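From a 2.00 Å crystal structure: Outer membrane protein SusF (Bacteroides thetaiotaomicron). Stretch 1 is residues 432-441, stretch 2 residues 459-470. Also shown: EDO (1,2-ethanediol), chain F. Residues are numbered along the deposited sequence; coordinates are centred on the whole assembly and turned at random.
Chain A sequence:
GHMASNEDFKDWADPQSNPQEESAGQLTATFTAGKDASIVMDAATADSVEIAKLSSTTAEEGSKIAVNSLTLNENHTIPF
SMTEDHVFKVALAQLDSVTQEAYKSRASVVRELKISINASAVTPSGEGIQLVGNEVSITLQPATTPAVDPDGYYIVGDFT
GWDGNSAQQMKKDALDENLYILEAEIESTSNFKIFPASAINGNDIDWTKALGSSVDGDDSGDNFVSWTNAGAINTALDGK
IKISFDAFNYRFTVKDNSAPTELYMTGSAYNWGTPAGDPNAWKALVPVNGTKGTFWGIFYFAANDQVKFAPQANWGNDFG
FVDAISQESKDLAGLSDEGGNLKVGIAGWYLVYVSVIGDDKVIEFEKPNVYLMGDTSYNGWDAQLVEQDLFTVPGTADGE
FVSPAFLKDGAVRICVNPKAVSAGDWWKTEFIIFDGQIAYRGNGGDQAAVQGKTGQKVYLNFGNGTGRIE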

# COMPACT_ATOMS: atom_id res chain seq x y z
N ILE A 432 -23.55 -14.13 16.62
CA ILE A 432 -24.64 -15.01 17.04
C ILE A 432 -25.80 -14.10 17.55
O ILE A 432 -25.70 -12.87 17.51
CB ILE A 432 -24.15 -16.02 18.13
CG1 ILE A 432 -25.08 -17.25 18.23
CG2 ILE A 432 -23.96 -15.32 19.49
CD1 ILE A 432 -25.19 -18.04 16.96
N ILE A 433 -26.92 -14.71 17.96
CA ILE A 433 -28.03 -13.97 18.59
C ILE A 433 -28.16 -14.33 20.08
O ILE A 433 -28.24 -15.51 20.41
CB ILE A 433 -29.39 -14.31 17.90
CG1 ILE A 433 -29.38 -13.81 16.48
CG2 ILE A 433 -30.54 -13.73 18.64
CD1 ILE A 433 -29.21 -14.90 15.51
N PHE A 434 -28.22 -13.32 20.95
CA PHE A 434 -28.60 -13.51 22.36
C PHE A 434 -29.74 -12.56 22.64
O PHE A 434 -29.60 -11.35 22.44
CB PHE A 434 -27.44 -13.15 23.32
CG PHE A 434 -26.19 -14.04 23.18
CD1 PHE A 434 -26.28 -15.44 23.36
CD2 PHE A 434 -24.90 -13.45 23.13
CE1 PHE A 434 -25.11 -16.25 23.34
CE2 PHE A 434 -23.75 -14.23 23.11
CZ PHE A 434 -23.85 -15.66 23.19
N ASP A 435 -30.84 -13.11 23.18
CA ASP A 435 -32.02 -12.32 23.54
C ASP A 435 -32.53 -11.45 22.38
O ASP A 435 -32.77 -10.28 22.57
CB ASP A 435 -31.71 -11.41 24.74
CG ASP A 435 -31.22 -12.19 25.97
OD1 ASP A 435 -31.90 -13.19 26.36
OD2 ASP A 435 -30.20 -11.78 26.59
N GLY A 436 -32.62 -12.02 21.18
CA GLY A 436 -33.18 -11.30 20.02
C GLY A 436 -32.35 -10.08 19.58
O GLY A 436 -32.84 -9.20 18.89
N GLN A 437 -31.09 -10.01 20.02
CA GLN A 437 -30.11 -9.08 19.45
C GLN A 437 -28.98 -9.79 18.67
O GLN A 437 -28.55 -10.89 19.02
CB GLN A 437 -29.51 -8.26 20.55
CG GLN A 437 -29.51 -6.82 20.26
CD GLN A 437 -30.48 -6.10 21.11
OE1 GLN A 437 -30.90 -6.61 22.13
NE2 GLN A 437 -30.74 -4.85 20.76
N ILE A 438 -28.47 -9.15 17.61
CA ILE A 438 -27.23 -9.65 17.01
C ILE A 438 -26.06 -9.28 17.90
O ILE A 438 -25.95 -8.14 18.31
CB ILE A 438 -27.00 -9.10 15.60
CG1 ILE A 438 -28.26 -9.34 14.75
CG2 ILE A 438 -25.81 -9.81 14.96
CD1 ILE A 438 -28.07 -9.06 13.26
N ALA A 439 -25.38 -10.30 18.42
CA ALA A 439 -24.15 -10.10 19.24
C ALA A 439 -22.93 -10.48 18.42
O ALA A 439 -22.67 -11.67 18.17
CB ALA A 439 -24.20 -10.96 20.51
N TYR A 440 -22.13 -9.48 18.10
CA TYR A 440 -20.90 -9.70 17.37
C TYR A 440 -19.79 -10.17 18.30
O TYR A 440 -19.47 -9.48 19.30
CB TYR A 440 -20.47 -8.40 16.68
CG TYR A 440 -21.45 -7.94 15.64
CD1 TYR A 440 -21.50 -8.56 14.41
CD2 TYR A 440 -22.42 -6.98 15.94
CE1 TYR A 440 -22.46 -8.20 13.47
CE2 TYR A 440 -23.38 -6.61 15.01
CZ TYR A 440 -23.36 -7.19 13.76
OH TYR A 440 -24.28 -6.79 12.78
N ARG A 441 -19.03 -11.14 17.83
CA ARG A 441 -17.87 -11.59 18.60
C ARG A 441 -16.84 -10.48 18.68
O ARG A 441 -16.30 -10.21 19.75
CB ARG A 441 -17.26 -12.86 17.99
CG ARG A 441 -15.87 -13.19 18.59
CD ARG A 441 -15.50 -14.65 18.34
NE ARG A 441 -14.13 -14.91 18.80
CZ ARG A 441 -13.48 -16.05 18.61
NH1 ARG A 441 -12.30 -16.25 19.21
NH2 ARG A 441 -14.07 -17.05 17.93
N TYR A 459 -32.93 -15.86 11.67
CA TYR A 459 -33.40 -14.63 11.01
C TYR A 459 -32.63 -13.41 11.52
O TYR A 459 -32.70 -13.07 12.70
CB TYR A 459 -34.92 -14.41 11.24
CG TYR A 459 -35.79 -15.54 10.73
CD1 TYR A 459 -36.64 -15.36 9.64
CD2 TYR A 459 -35.75 -16.80 11.31
CE1 TYR A 459 -37.36 -16.42 9.11
CE2 TYR A 459 -36.48 -17.84 10.82
CZ TYR A 459 -37.31 -17.65 9.74
OH TYR A 459 -38.05 -18.69 9.28
N LEU A 460 -32.05 -12.64 10.59
CA LEU A 460 -31.24 -11.47 10.96
C LEU A 460 -31.77 -10.20 10.36
O LEU A 460 -31.84 -10.07 9.13
CB LEU A 460 -29.78 -11.66 10.52
CG LEU A 460 -29.09 -12.95 10.93
CD1 LEU A 460 -27.87 -13.19 10.07
CD2 LEU A 460 -28.70 -12.88 12.39
N ASN A 461 -32.02 -9.22 11.20
CA ASN A 461 -32.26 -7.89 10.72
C ASN A 461 -31.08 -6.99 11.02
O ASN A 461 -30.97 -6.44 12.11
CB ASN A 461 -33.52 -7.32 11.37
CG ASN A 461 -33.96 -6.02 10.74
OD1 ASN A 461 -33.12 -5.20 10.35
ND2 ASN A 461 -35.26 -5.78 10.75
N PHE A 462 -30.22 -6.80 10.03
CA PHE A 462 -29.01 -6.02 10.24
C PHE A 462 -29.31 -4.57 10.40
O PHE A 462 -28.56 -3.86 11.06
CB PHE A 462 -28.02 -6.23 9.11
CG PHE A 462 -27.31 -7.51 9.17
CD1 PHE A 462 -26.29 -7.71 10.08
CD2 PHE A 462 -27.58 -8.50 8.25
CE1 PHE A 462 -25.61 -8.91 10.13
CE2 PHE A 462 -26.88 -9.70 8.26
CZ PHE A 462 -25.87 -9.90 9.19
N GLY A 463 -30.43 -4.13 9.84
CA GLY A 463 -30.85 -2.73 10.02
C GLY A 463 -31.22 -2.47 11.46
O GLY A 463 -30.96 -1.39 11.99
N ASN A 464 -31.86 -3.45 12.08
CA ASN A 464 -32.33 -3.34 13.46
C ASN A 464 -31.23 -3.73 14.46
O ASN A 464 -31.12 -3.13 15.53
CB ASN A 464 -33.52 -4.25 13.67
CG ASN A 464 -34.80 -3.51 13.69
OD1 ASN A 464 -35.73 -3.88 14.40
ND2 ASN A 464 -34.86 -2.42 12.91
N GLY A 465 -30.47 -4.76 14.11
CA GLY A 465 -29.53 -5.36 15.03
C GLY A 465 -30.20 -6.44 15.84
O GLY A 465 -29.79 -6.74 16.96
N THR A 466 -31.27 -7.00 15.29
CA THR A 466 -32.06 -7.98 16.02
C THR A 466 -32.03 -9.23 15.26
O THR A 466 -31.67 -9.23 14.10
CB THR A 466 -33.54 -7.53 16.14
OG1 THR A 466 -34.16 -7.56 14.85
CG2 THR A 466 -33.63 -6.13 16.74
N GLY A 467 -32.42 -10.32 15.90
CA GLY A 467 -32.57 -11.58 15.18
C GLY A 467 -33.29 -12.64 16.00
O GLY A 467 -33.55 -12.44 17.17
N ARG A 468 -33.54 -13.78 15.38
CA ARG A 468 -34.32 -14.85 16.01
C ARG A 468 -33.76 -16.14 15.51
O ARG A 468 -33.29 -16.20 14.37
CB ARG A 468 -35.81 -14.75 15.59
CG ARG A 468 -36.53 -13.47 16.04
CD ARG A 468 -38.02 -13.43 15.54
NE ARG A 468 -38.13 -13.05 14.13
CZ ARG A 468 -38.37 -13.92 13.14
NH1 ARG A 468 -38.55 -15.21 13.42
NH2 ARG A 468 -38.37 -13.52 11.88
N ILE A 469 -33.89 -17.19 16.31
CA ILE A 469 -33.79 -18.56 15.79
C ILE A 469 -35.13 -19.30 15.94
O ILE A 469 -35.71 -19.31 17.02
CB ILE A 469 -32.69 -19.37 16.51
CG1 ILE A 469 -31.30 -18.79 16.21
CG2 ILE A 469 -32.76 -20.83 16.13
CD1 ILE A 469 -30.48 -18.48 17.44
N GLU A 470 -35.58 -19.94 14.85
CA GLU A 470 -36.97 -20.48 14.75
C GLU A 470 -37.10 -21.58 13.70
O GLU A 470 -36.30 -21.70 12.76
CB GLU A 470 -37.96 -19.37 14.44
CG GLU A 470 -38.37 -18.53 15.63
CD GLU A 470 -39.55 -17.63 15.32
OE1 GLU A 470 -40.11 -17.02 16.26
OE2 GLU A 470 -39.94 -17.56 14.13
OXT GLU A 470 -38.07 -22.34 13.72
C1 EDO F . -23.78 -4.00 11.03
O1 EDO F . -23.31 -5.17 10.34
C2 EDO F . -22.59 -3.38 11.72
O2 EDO F . -23.04 -2.25 12.48

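Two β-hairpins meet here almost at right angles, and at the crossing their backbones come close enough to bond. Strand 437-440 approaches strand 466-469 to 4.5 Å, with 99° between their N-to-C directions, so the strands cannot run side by side and pair residue after residue as in a regular sheet. The CA atoms come closest where Gln437 CA lies 4.1 Å from Thr466 CA. Two hydrogen bonds hold the crossing: Ile438 N donates to Gly465 O at 2.8 Å and 166°, a short, nearly straight bond, while Gly467 N reaches Gly436 O at 3.2 Å in a weak one. Polarized CA-H groups add to this polar mesh, with Gly436 CA 3.1 Å from Gly467 O and Thr466 CA 3.2 Å from Gly436 O.

Three glycines lie at the crossing, for different reasons. Gly436 sits in the type I' turn from Phe434 to Gln437, where its positive phi of 64° favours glycine. Gly465, at phi 88° and psi 24°, would have a CB jammed against the preceding carbonyl. At Gly467 space is lacking: a CB would lie 3.0 Å from Ile433 CG1 and clash with Tyr459 O at 2.7 Å; hydrogen there leaves room for the isoleucine. Gln437 and Thr466, whose CA-to-CB bonds point away overall although CB of each still touches the other stretch, can carry polar side chains beside this junction.

Each hairpin is braced internally. Ile432 and Ala439 exchange backbone hydrogen bonds, as do Tyr459 and Arg468. In the second hairpin's loop, Asn461 OD1 accepts from Asn464 N at 2.8 Å, a role suited to its short amide side chain, and Asn461 O accepts from Gly465 N at 2.7 Å.

Beside the polar crossing lies an apolar cluster. Ile433 points toward the second stretch and places CD1 3.8 Å from Leu460 CD2 and 4.3 Å from Ile469 CD1. Ile438, extended with chi2 near 180°, brings its own CD1 4.0 Å from Leu460 CD2 and 3.9 Å from Phe462 CD1. Ile433, Ile438 and Leu460, branched and aliphatic, suit their buried strand positions, filling space without leaving polar groups unsatisfied.

At the margin the chemistry becomes mixed. Tyr440 OH meets the edge of the Phe462 ring, 3.5 Å from CD1, where the aromatic hydrogens carry a slight positive charge that an oxygen tolerates well. The same hydroxyl accepts a hydrogen bond from O1 of the 1,2-ethanediol at 3.1 Å, so one oxygen serves both the ring edge and a small polar molecule, probably from the crystallisation liquor.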